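Local coordinates for vesicular integral-membrane protein VIP36 (Canis lupus familiaris, PDB 2E6V) that binds high-mannose glycans through its calcium-dependent, lumenal L-type lectin domain and helps sort glycoproteins in the early secretory pathway, at residues R41-E46 with A209-L214; N79-G84 with L113-N118. One frame throughout, in Å; residues are numbered along the deposited sequence.

Both contacts lie at the sugar-binding edge of the lectin sandwich, their centres about 10 Å apart, and 79-84 with 113-118 is nested within the chain loop that contact 1 closes. Strands 204-211 and 84-90 are neighbours in one sheet, so the segments meet directly: G210 O lies 3.0 Å from D83 N, probably a hydrogen bond, and A209 CB packs 3.3 Å from G84 O. The two contacts share the mannose of chain F. Contact 1 supplies the backbone N-H groups of D213 and L214, while contact 2 brings D83, N118 and the calcium ion. L214 CD1 lies 3.3 Å from Y116 CE1, so the two contacts also touch beside the sugars.

Contact 1: residues R41-E46 with A209-L214; sequences RLTPDE and AGTGDL. With MAN (alpha-D-mannopyranose), chain F; BMA (beta-D-mannopyranose), chain B.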
ATOM      1  N   ARG A  41       2.282   5.617  13.714  1.00 14.32           N
ATOM      2  CA  ARG A  41       3.681   5.553  13.331  1.00 13.27           C
ATOM      3  C   ARG A  41       4.101   4.098  13.207  1.00 13.18           C
ATOM      4  O   ARG A  41       4.134   3.360  14.207  1.00 12.41           O
ATOM      5  CB  ARG A  41       4.573   6.284  14.327  1.00 12.59           C
ATOM      6  CG  ARG A  41       6.046   6.190  13.954  1.00 13.25           C
ATOM      7  CD  ARG A  41       6.906   7.337  14.496  1.00 14.41           C
ATOM      8  NE  ARG A  41       6.528   8.607  13.885  1.00 16.55           N
ATOM      9  CZ  ARG A  41       6.710   9.803  14.441  1.00 16.59           C
ATOM     10  NH1 ARG A  41       7.273   9.910  15.631  1.00 15.12           N
ATOM     11  NH2 ARG A  41       6.308  10.896  13.801  1.00 16.10           N
ATOM     12  N   LEU A  42       4.412   3.688  11.977  1.00 12.94           N
ATOM     13  CA  LEU A  42       4.753   2.292  11.715  1.00 12.70           C
ATOM     14  C   LEU A  42       6.155   2.034  12.163  1.00 12.96           C
ATOM     15  O   LEU A  42       6.419   0.972  12.737  1.00 14.26           O
ATOM     16  CB  LEU A  42       4.597   1.922  10.235  1.00 12.56           C
ATOM     17  CG  LEU A  42       3.179   1.993   9.662  1.00 13.34           C
ATOM     18  CD1 LEU A  42       3.154   2.059   8.146  1.00 11.03           C
ATOM     19  CD2 LEU A  42       2.291   0.856  10.176  1.00 11.41           C
ATOM     20  N   THR A  43       7.060   2.969  11.877  1.00 12.64           N
ATOM     21  CA  THR A  43       8.417   2.911  12.391  1.00 13.71           C
ATOM     22  C   THR A  43       8.895   4.276  12.835  1.00 14.89           C
ATOM     23  O   THR A  43       8.626   5.283  12.158  1.00 14.86           O
ATOM     24  CB  THR A  43       9.472   2.462  11.344  1.00 14.19           C
ATOM     25  OG1 THR A  43       9.713   3.539  10.422  1.00 14.54           O
ATOM     26  CG2 THR A  43       9.071   1.155  10.591  1.00 13.74           C
ATOM     27  N   PRO A  44       9.665   4.322  13.940  1.00 16.33           N
ATOM     28  CA  PRO A  44      10.415   5.536  14.265  1.00 17.76           C
ATOM     29  C   PRO A  44      11.638   5.704  13.380  1.00 19.41           C
ATOM     30  O   PRO A  44      11.940   4.835  12.559  1.00 19.05           O
ATOM     31  CB  PRO A  44      10.848   5.306  15.717  1.00 17.57           C
ATOM     32  CG  PRO A  44      10.891   3.832  15.859  1.00 16.58           C
ATOM     33  CD  PRO A  44       9.851   3.270  14.958  1.00 16.40           C
ATOM     34  N   ASP A  45      12.344   6.812  13.587  1.00 22.30           N
ATOM     35  CA  ASP A  45      13.558   7.140  12.856  1.00 24.73           C
ATOM     36  C   ASP A  45      14.786   6.501  13.527  1.00 25.72           C
ATOM     37  O   ASP A  45      15.722   7.184  13.949  1.00 26.87           O
ATOM     38  CB  ASP A  45      13.699   8.668  12.710  1.00 24.79           C
ATOM     39  CG  ASP A  45      14.764   9.071  11.689  1.00 27.12           C
ATOM     40  OD1 ASP A  45      15.352   8.176  11.035  1.00 28.33           O
ATOM     41  OD2 ASP A  45      15.033  10.293  11.543  1.00 30.93           O
ATOM     42  N   GLU A  46      14.766   5.176  13.593  1.00 26.70           N
ATOM     43  CA  GLU A  46      15.758   4.361  14.283  1.00 27.61           C
ATOM     44  C   GLU A  46      16.019   3.180  13.375  1.00 27.14           C
ATOM     45  O   GLU A  46      15.138   2.776  12.623  1.00 27.75           O
ATOM     46  CB  GLU A  46      15.173   3.844  15.607  1.00 27.43           C
ATOM     47  CG  GLU A  46      14.798   4.933  16.640  1.00 28.94           C
ATOM     48  CD  GLU A  46      14.116   4.348  17.871  1.00 30.61           C
ATOM     49  OE1 GLU A  46      14.340   3.135  18.141  1.00 34.12           O
ATOM     50  OE2 GLU A  46      13.350   5.083  18.560  1.00 33.77           O
ATOM     51  N   ALA A 209       5.851  -0.663   7.097  1.00 11.69           N
ATOM     52  CA  ALA A 209       7.057   0.059   6.745  1.00 12.13           C
ATOM     53  C   ALA A 209       8.207  -0.649   7.410  1.00 12.87           C
ATOM     54  O   ALA A 209       8.021  -1.327   8.425  1.00 13.32           O
ATOM     55  CB  ALA A 209       6.990   1.518   7.222  1.00 11.56           C
ATOM     56  N   GLY A 210       9.390  -0.522   6.814  1.00 13.77           N
ATOM     57  CA  GLY A 210      10.611  -1.071   7.384  1.00 13.73           C
ATOM     58  C   GLY A 210      11.752  -0.079   7.295  1.00 14.23           C
ATOM     59  O   GLY A 210      11.745   0.818   6.437  1.00 14.17           O
ATOM     60  N   THR A 211      12.721  -0.222   8.202  1.00 14.80           N
ATOM     61  CA  THR A 211      13.963   0.550   8.154  1.00 14.89           C
ATOM     62  C   THR A 211      15.097  -0.451   8.330  1.00 15.71           C
ATOM     63  O   THR A 211      14.922  -1.431   9.039  1.00 15.52           O
ATOM     64  CB  THR A 211      14.031   1.591   9.295  1.00 14.85           C
ATOM     65  OG1 THR A 211      14.019   0.921  10.555  1.00 13.46           O
ATOM     66  CG2 THR A 211      12.863   2.542   9.264  1.00 14.00           C
ATOM     67  N   GLY A 212      16.244  -0.221   7.686  1.00 16.73           N
ATOM     68  CA  GLY A 212      17.394  -1.105   7.828  1.00 17.81           C
ATOM     69  C   GLY A 212      18.535  -0.391   8.531  1.00 19.43           C
ATOM     70  O   GLY A 212      18.388   0.049   9.663  1.00 19.35           O
ATOM     71  N   ASP A 213      19.671  -0.283   7.852  1.00 21.46           N
ATOM     72  CA  ASP A 213      20.802   0.556   8.300  1.00 23.22           C
ATOM     73  C   ASP A 213      20.444   2.022   8.091  1.00 22.75           C
ATOM     74  O   ASP A 213      21.096   2.929   8.649  1.00 23.61           O
ATOM     75  CB  ASP A 213      22.085   0.215   7.517  1.00 24.16           C
ATOM     76  CG  ASP A 213      23.345   0.880   8.109  1.00 30.41           C
ATOM     77  OD1 ASP A 213      23.956   0.310   9.068  1.00 34.90           O
ATOM     78  OD2 ASP A 213      23.743   1.972   7.607  1.00 35.48           O
ATOM     79  N   LEU A 214      19.422   2.260   7.264  1.00 21.66           N
ATOM     80  CA  LEU A 214      18.904   3.614   7.076  1.00 20.28           C
ATOM     81  C   LEU A 214      17.478   3.652   7.563  1.00 20.08           C
ATOM     82  O   LEU A 214      16.752   2.638   7.499  1.00 19.88           O
ATOM     83  CB  LEU A 214      19.000   4.038   5.621  1.00 20.28           C
ATOM     84  CG  LEU A 214      20.414   4.075   5.015  1.00 19.75           C
ATOM     85  CD1 LEU A 214      20.319   4.251   3.512  1.00 17.64           C
ATOM     86  CD2 LEU A 214      21.280   5.202   5.648  1.00 20.17           C
TER
HETATM   87  C1  MAN F   3      20.947  -2.335   4.765  1.00 32.37           C
HETATM   88  C2  MAN F   3      19.969  -3.518   4.610  1.00 31.93           C
HETATM   89  C3  MAN F   3      18.935  -3.233   3.513  1.00 30.43           C
HETATM   90  C4  MAN F   3      18.312  -1.844   3.677  1.00 27.86           C
HETATM   91  C5  MAN F   3      19.412  -0.791   3.891  1.00 28.42           C
HETATM   92  C6  MAN F   3      18.860   0.609   4.082  1.00 26.25           C
HETATM   93  O2  MAN F   3      19.286  -3.838   5.810  1.00 32.52           O
HETATM   94  O3  MAN F   3      17.960  -4.267   3.418  1.00 29.63           O
HETATM   95  O4  MAN F   3      17.652  -1.539   2.486  1.00 25.33           O
HETATM   96  O5  MAN F   3      20.227  -1.139   5.001  1.00 30.88           O
HETATM   97  O6  MAN F   3      18.069   0.648   5.254  1.00 27.97           O
HETATM   98  C1  BMA B   1      25.299   3.501   1.452  1.00 40.56           C
HETATM   99  C2  BMA B   1      25.151   1.963   1.514  1.00 39.98           C
HETATM  100  C3  BMA B   1      24.393   1.529   2.794  1.00 38.62           C
HETATM  101  C4  BMA B   1      24.911   2.265   4.020  1.00 38.96           C
HETATM  102  C5  BMA B   1      24.751   3.750   3.768  1.00 39.29           C
HETATM  103  C6  BMA B   1      25.043   4.565   5.030  1.00 40.38           C
HETATM  104  O1  BMA B   1      26.255   3.912   0.491  1.00 41.63           O
HETATM  105  O2  BMA B   1      26.409   1.312   1.389  1.00 38.54           O
HETATM  106  O3  BMA B   1      24.473   0.143   3.039  1.00 37.30           O
HETATM  107  O4  BMA B   1      24.245   1.852   5.186  1.00 39.42           O
HETATM  108  O5  BMA B   1      25.654   4.056   2.713  1.00 40.69           O
HETATM  109  O6  BMA B   1      26.081   5.506   4.811  1.00 41.04           O
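One wall of the mannose pocket starts in this contact, where T211 is tied to the turn that follows strand 40-43, just before the chain enters the sugar-binding loop G212-L214. T211 OG1 donates to E46 O at 3.0 Å, in the carbonyl plane and with a C=O...donor angle of 154°. The same hydroxyl is also bonded to K49 N, so two backbone groups fix its rotation. That leaves T211 CG2 pointing at T43, and the two threonines meet tip to tip, CG2 lying 3.5 Å from T43 OG1. The T43 hydroxyl has its polar partners elsewhere, in H218 and the carbonyl of D216. With chi1 at 74°, T43 OG1 lies between the backbone N and the carbonyl carbon, which puts T43 CG2 anti to that carbon and 3.5 Å from A209 O.

Further in, L42 CB meets A209 CB at 3.9 Å in the buried interior of the legume-lectin-like beta sandwich. The two residues belong to opposing layers, strand 40-43 in one sheet and 204-211 in the other, and a classic beta bulge at L42 and T43 sets both opposite H218.

Past T211 the loop turns to the sugar. D213 N donates to O5 of the chain F mannose at 3.0 Å, with an N-H...O angle of 158°, and L214 N donates to its O6 at 2.9 Å. The L214 side chain packs against the hydroxymethyl carbon, while its CD2 methyl reaches C6 of the beta-mannose, 3.9 Å away.

Contact 2: residues N79-G84 with L113-N118; sequences NLHGDG and LDTYPN. With CA (calcium ion), chain H; MAN (alpha-D-mannopyranose), chain F; MAN (alpha-D-mannopyranose), chain C; BMA (beta-D-mannopyranose), chain B.
Two loops meet here at the ends of paired strands, building the calcium and mannose site of the L-type lectin fold where strand 109-114 ends and strand 84-90 begins. G84 and D114 form an antiparallel non-hydrogen-bonded pair, their CA atoms 4.6 Å apart. A cis peptide precedes D83, whose carbonyl accepts from T115 N in a bond with an N-H...O angle of 166°; the donor stands well above the carbonyl plane. Beside it, the H81 ring crosses T115 obliquely, CD2 lying 3.8 Å from T115 CB.

D114 grips calcium with both carboxylate oxygens. Its OD2 also accepts from Y116 N, an Asx turn; Y116 O and N118 OD1 bind the metal too. D145 and two waters join them, and water 1 donates to both D83 O and D83 OD2, linking the calcium shell to the sugar-binding carboxylate.

The D83 carboxylate takes one mannose hydroxyl on each oxygen, O6 of the chain F sugar on OD1 at 2.8 Å and O4 on OD2 at 2.6 Å. With CG anti to the backbone N, chi1 178°, the Y116 ring reaches out to the chain C mannose, whose C6 lies at the ring's edge, in its plane, and whose O6 is hydrogen-bonded to Y116 OH and donates to N118 O. The N118 amide serves calcium and the chain F mannose: OD1 binds calcium at 2.2 Å, and ND2 donates to O4 of that mannose at 2.6 Å.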
ATOM      1  N   ASN A  79      20.712  11.516   1.304  1.00 42.21           N
ATOM      2  CA  ASN A  79      20.311  10.421   0.418  1.00 39.99           C
ATOM      3  C   ASN A  79      20.248   9.189   1.321  1.00 38.46           C
ATOM      4  O   ASN A  79      20.162   8.055   0.865  1.00 38.29           O
ATOM      5  CB  ASN A  79      21.393  10.203  -0.629  1.00 40.62           C
ATOM      6  CG  ASN A  79      20.841   9.716  -1.964  1.00 41.70           C
ATOM      7  OD1 ASN A  79      20.490   8.527  -2.129  1.00 41.12           O
ATOM      8  ND2 ASN A  79      20.787  10.633  -2.940  1.00 39.80           N
ATOM      9  N   LEU A  80      20.324   9.441   2.622  1.00 36.20           N
ATOM     10  CA  LEU A  80      20.601   8.415   3.593  1.00 33.61           C
ATOM     11  C   LEU A  80      19.418   8.295   4.540  1.00 31.29           C
ATOM     12  O   LEU A  80      19.449   8.771   5.661  1.00 31.00           O
ATOM     13  CB  LEU A  80      21.895   8.743   4.350  1.00 34.41           C
ATOM     14  CG  LEU A  80      23.148   9.261   3.603  1.00 35.52           C
ATOM     15  CD1 LEU A  80      24.334   9.292   4.549  1.00 36.94           C
ATOM     16  CD2 LEU A  80      23.513   8.473   2.332  1.00 35.97           C
ATOM     17  N   HIS A  81      18.367   7.663   4.030  1.00 28.55           N
ATOM     18  CA  HIS A  81      17.120   7.392   4.739  1.00 25.66           C
ATOM     19  C   HIS A  81      16.500   6.210   4.009  1.00 23.64           C
ATOM     20  O   HIS A  81      16.939   5.852   2.921  1.00 22.78           O
ATOM     21  CB  HIS A  81      16.185   8.602   4.650  1.00 25.23           C
ATOM     22  CG  HIS A  81      15.882   9.009   3.247  1.00 24.33           C
ATOM     23  ND1 HIS A  81      16.682   9.877   2.539  1.00 22.91           N
ATOM     24  CD2 HIS A  81      14.887   8.637   2.405  1.00 23.70           C
ATOM     25  CE1 HIS A  81      16.184  10.038   1.326  1.00 23.97           C
ATOM     26  NE2 HIS A  81      15.099   9.293   1.217  1.00 25.43           N
ATOM     27  N   GLY A  82      15.473   5.618   4.592  1.00 22.03           N
ATOM     28  CA  GLY A  82      14.806   4.472   3.975  1.00 20.46           C
ATOM     29  C   GLY A  82      13.984   3.802   5.042  1.00 19.20           C
ATOM     30  O   GLY A  82      13.967   4.278   6.157  1.00 19.29           O
ATOM     31  N   ASP A  83      13.293   2.708   4.725  1.00 18.04           N
ATOM     32  CA  ASP A  83      13.293   2.125   3.390  1.00 16.60           C
ATOM     33  C   ASP A  83      12.041   2.438   2.602  1.00 14.85           C
ATOM     34  O   ASP A  83      12.056   2.348   1.389  1.00 14.35           O
ATOM     35  CB  ASP A  83      13.492   0.622   3.474  1.00 15.89           C
ATOM     36  CG  ASP A  83      14.927   0.275   3.679  1.00 18.56           C
ATOM     37  OD1 ASP A  83      15.357   0.138   4.854  1.00 22.41           O
ATOM     38  OD2 ASP A  83      15.659   0.197   2.667  1.00 19.33           O
ATOM     39  N   GLY A  84      10.968   2.774   3.310  1.00 13.46           N
ATOM     40  CA  GLY A  84       9.688   3.075   2.701  1.00 12.27           C
ATOM     41  C   GLY A  84       8.497   2.414   3.368  1.00 12.08           C
ATOM     42  O   GLY A  84       8.643   1.741   4.412  1.00 11.38           O
ATOM     43  N   LEU A 113       5.979   2.212  -1.610  1.00 10.80           N
ATOM     44  CA  LEU A 113       6.507   3.582  -1.567  1.00 11.79           C
ATOM     45  C   LEU A 113       7.974   3.476  -1.109  1.00 12.48           C
ATOM     46  O   LEU A 113       8.293   3.500   0.097  1.00 11.44           O
ATOM     47  CB  LEU A 113       5.679   4.432  -0.621  1.00 11.23           C
ATOM     48  CG  LEU A 113       4.251   4.804  -1.099  1.00 12.83           C
ATOM     49  CD1 LEU A 113       3.396   3.634  -1.567  1.00 14.01           C
ATOM     50  CD2 LEU A 113       3.465   5.567  -0.053  1.00 12.92           C
ATOM     51  N   ASP A 114       8.853   3.290  -2.091  1.00 12.74           N
ATOM     52  CA  ASP A 114      10.243   2.931  -1.834  1.00 13.75           C
ATOM     53  C   ASP A 114      11.019   4.236  -1.782  1.00 14.08           C
ATOM     54  O   ASP A 114      10.973   5.013  -2.744  1.00 14.21           O
ATOM     55  CB  ASP A 114      10.752   2.063  -2.993  1.00 13.27           C
ATOM     56  CG  ASP A 114      12.101   1.383  -2.720  1.00 15.30           C
ATOM     57  OD1 ASP A 114      12.406   0.444  -3.481  1.00 17.61           O
ATOM     58  OD2 ASP A 114      12.868   1.742  -1.788  1.00 15.89           O
ATOM     59  N   THR A 115      11.718   4.490  -0.681  1.00 13.87           N
ATOM     60  CA  THR A 115      12.512   5.706  -0.591  1.00 14.80           C
ATOM     61  C   THR A 115      14.044   5.514  -0.788  1.00 15.44           C
ATOM     62  O   THR A 115      14.778   6.500  -0.916  1.00 15.16           O
ATOM     63  CB  THR A 115      12.262   6.452   0.733  1.00 14.76           C
ATOM     64  OG1 THR A 115      12.527   5.574   1.837  1.00 17.17           O
ATOM     65  CG2 THR A 115      10.838   6.984   0.815  1.00 13.52           C
ATOM     66  N   TYR A 116      14.527   4.269  -0.811  1.00 16.06           N
ATOM     67  CA  TYR A 116      15.966   4.035  -0.885  1.00 17.09           C
ATOM     68  C   TYR A 116      16.351   3.136  -2.042  1.00 18.35           C
ATOM     69  O   TYR A 116      15.844   2.024  -2.168  1.00 18.85           O
ATOM     70  CB  TYR A 116      16.561   3.525   0.451  1.00 16.72           C
ATOM     71  CG  TYR A 116      18.043   3.241   0.359  1.00 17.43           C
ATOM     72  CD1 TYR A 116      18.983   4.284   0.311  1.00 18.31           C
ATOM     73  CD2 TYR A 116      18.520   1.912   0.268  1.00 17.60           C
ATOM     74  CE1 TYR A 116      20.366   4.013   0.188  1.00 16.88           C
ATOM     75  CE2 TYR A 116      19.865   1.632   0.158  1.00 16.80           C
ATOM     76  CZ  TYR A 116      20.792   2.679   0.111  1.00 18.54           C
ATOM     77  OH  TYR A 116      22.138   2.371  -0.010  1.00 18.49           O
ATOM     78  N   PRO A 117      17.263   3.621  -2.891  1.00 19.66           N
ATOM     79  CA  PRO A 117      17.758   2.868  -4.029  1.00 20.55           C
ATOM     80  C   PRO A 117      18.769   1.809  -3.591  1.00 21.88           C
ATOM     81  O   PRO A 117      19.969   2.103  -3.475  1.00 22.45           O
ATOM     82  CB  PRO A 117      18.438   3.942  -4.875  1.00 21.13           C
ATOM     83  CG  PRO A 117      18.843   5.003  -3.903  1.00 19.72           C
ATOM     84  CD  PRO A 117      17.866   4.964  -2.795  1.00 19.44           C
ATOM     85  N   ASN A 118      18.287   0.590  -3.338  1.00 22.23           N
ATOM     86  CA  ASN A 118      19.157  -0.481  -2.909  1.00 22.72           C
ATOM     87  C   ASN A 118      20.095  -0.898  -4.064  1.00 23.89           C
ATOM     88  O   ASN A 118      21.266  -1.220  -3.862  1.00 22.92           O
ATOM     89  CB  ASN A 118      18.327  -1.677  -2.448  1.00 22.01           C
ATOM     90  CG  ASN A 118      17.499  -1.380  -1.240  1.00 21.09           C
ATOM     91  OD1 ASN A 118      16.404  -0.826  -1.353  1.00 22.13           O
ATOM     92  ND2 ASN A 118      17.997  -1.758  -0.065  1.00 18.61           N
TER
HETATM   93 CA    CA H   8      14.630   0.152  -2.117  1.00 17.61          CA
HETATM   94  C1  MAN F   3      20.947  -2.335   4.765  1.00 32.37           C
HETATM   95  C2  MAN F   3      19.969  -3.518   4.610  1.00 31.93           C
HETATM   96  C3  MAN F   3      18.935  -3.233   3.513  1.00 30.43           C
HETATM   97  C4  MAN F   3      18.312  -1.844   3.677  1.00 27.86           C
HETATM   98  C5  MAN F   3      19.412  -0.791   3.891  1.00 28.42           C
HETATM   99  C6  MAN F   3      18.860   0.609   4.082  1.00 26.25           C
HETATM  100  O2  MAN F   3      19.286  -3.838   5.810  1.00 32.52           O
HETATM  101  O3  MAN F   3      17.960  -4.267   3.418  1.00 29.63           O
HETATM  102  O4  MAN F   3      17.652  -1.539   2.486  1.00 25.33           O
HETATM  103  O5  MAN F   3      20.227  -1.139   5.001  1.00 30.88           O
HETATM  104  O6  MAN F   3      18.069   0.648   5.254  1.00 27.97           O
HETATM  105  C1  MAN C   2      23.136  -0.385   3.034  1.00 36.09           C
HETATM  106  C2  MAN C   2      23.074  -1.761   3.672  1.00 35.18           C
HETATM  107  C3  MAN C   2      23.983  -2.662   2.821  1.00 35.61           C
HETATM  108  C4  MAN C   2      23.487  -2.732   1.369  1.00 36.31           C
HETATM  109  C5  MAN C   2      23.263  -1.318   0.801  1.00 36.09           C
HETATM  110  C6  MAN C   2      22.444  -1.314  -0.499  1.00 35.83           C
HETATM  111  O2  MAN C   2      21.730  -2.220   3.555  1.00 34.23           O
HETATM  112  O3  MAN C   2      24.040  -3.950   3.376  1.00 35.40           O
HETATM  113  O4  MAN C   2      24.399  -3.469   0.565  1.00 37.39           O
HETATM  114  O5  MAN C   2      22.591  -0.472   1.725  1.00 36.42           O
HETATM  115  O6  MAN C   2      22.825  -0.221  -1.321  1.00 33.22           O
HETATM  116  C1  BMA B   1      25.299   3.501   1.452  1.00 40.56           C
HETATM  117  C2  BMA B   1      25.151   1.963   1.514  1.00 39.98           C
HETATM  118  C3  BMA B   1      24.393   1.529   2.794  1.00 38.62           C
HETATM  119  C4  BMA B   1      24.911   2.265   4.020  1.00 38.96           C
HETATM  120  C5  BMA B   1      24.751   3.750   3.768  1.00 39.29           C
HETATM  121  C6  BMA B   1      25.043   4.565   5.030  1.00 40.38           C
HETATM  122  O1  BMA B   1      26.255   3.912   0.491  1.00 41.63           O
HETATM  123  O2  BMA B   1      26.409   1.312   1.389  1.00 38.54           O
HETATM  124  O3  BMA B   1      24.473   0.143   3.039  1.00 37.30           O
HETATM  125  O4  BMA B   1      24.245   1.852   5.186  1.00 39.42           O
HETATM  126  O5  BMA B   1      25.654   4.056   2.713  1.00 40.69           O
HETATM  127  O6  BMA B   1      26.081   5.506   4.811  1.00 41.04           O
HETATM  128  O   HOH W   1      14.131   0.508   0.018  1.00 17.83           O
HETATM  129  O   HOH W   2      14.002  -2.138  -1.826  1.00 17.40           O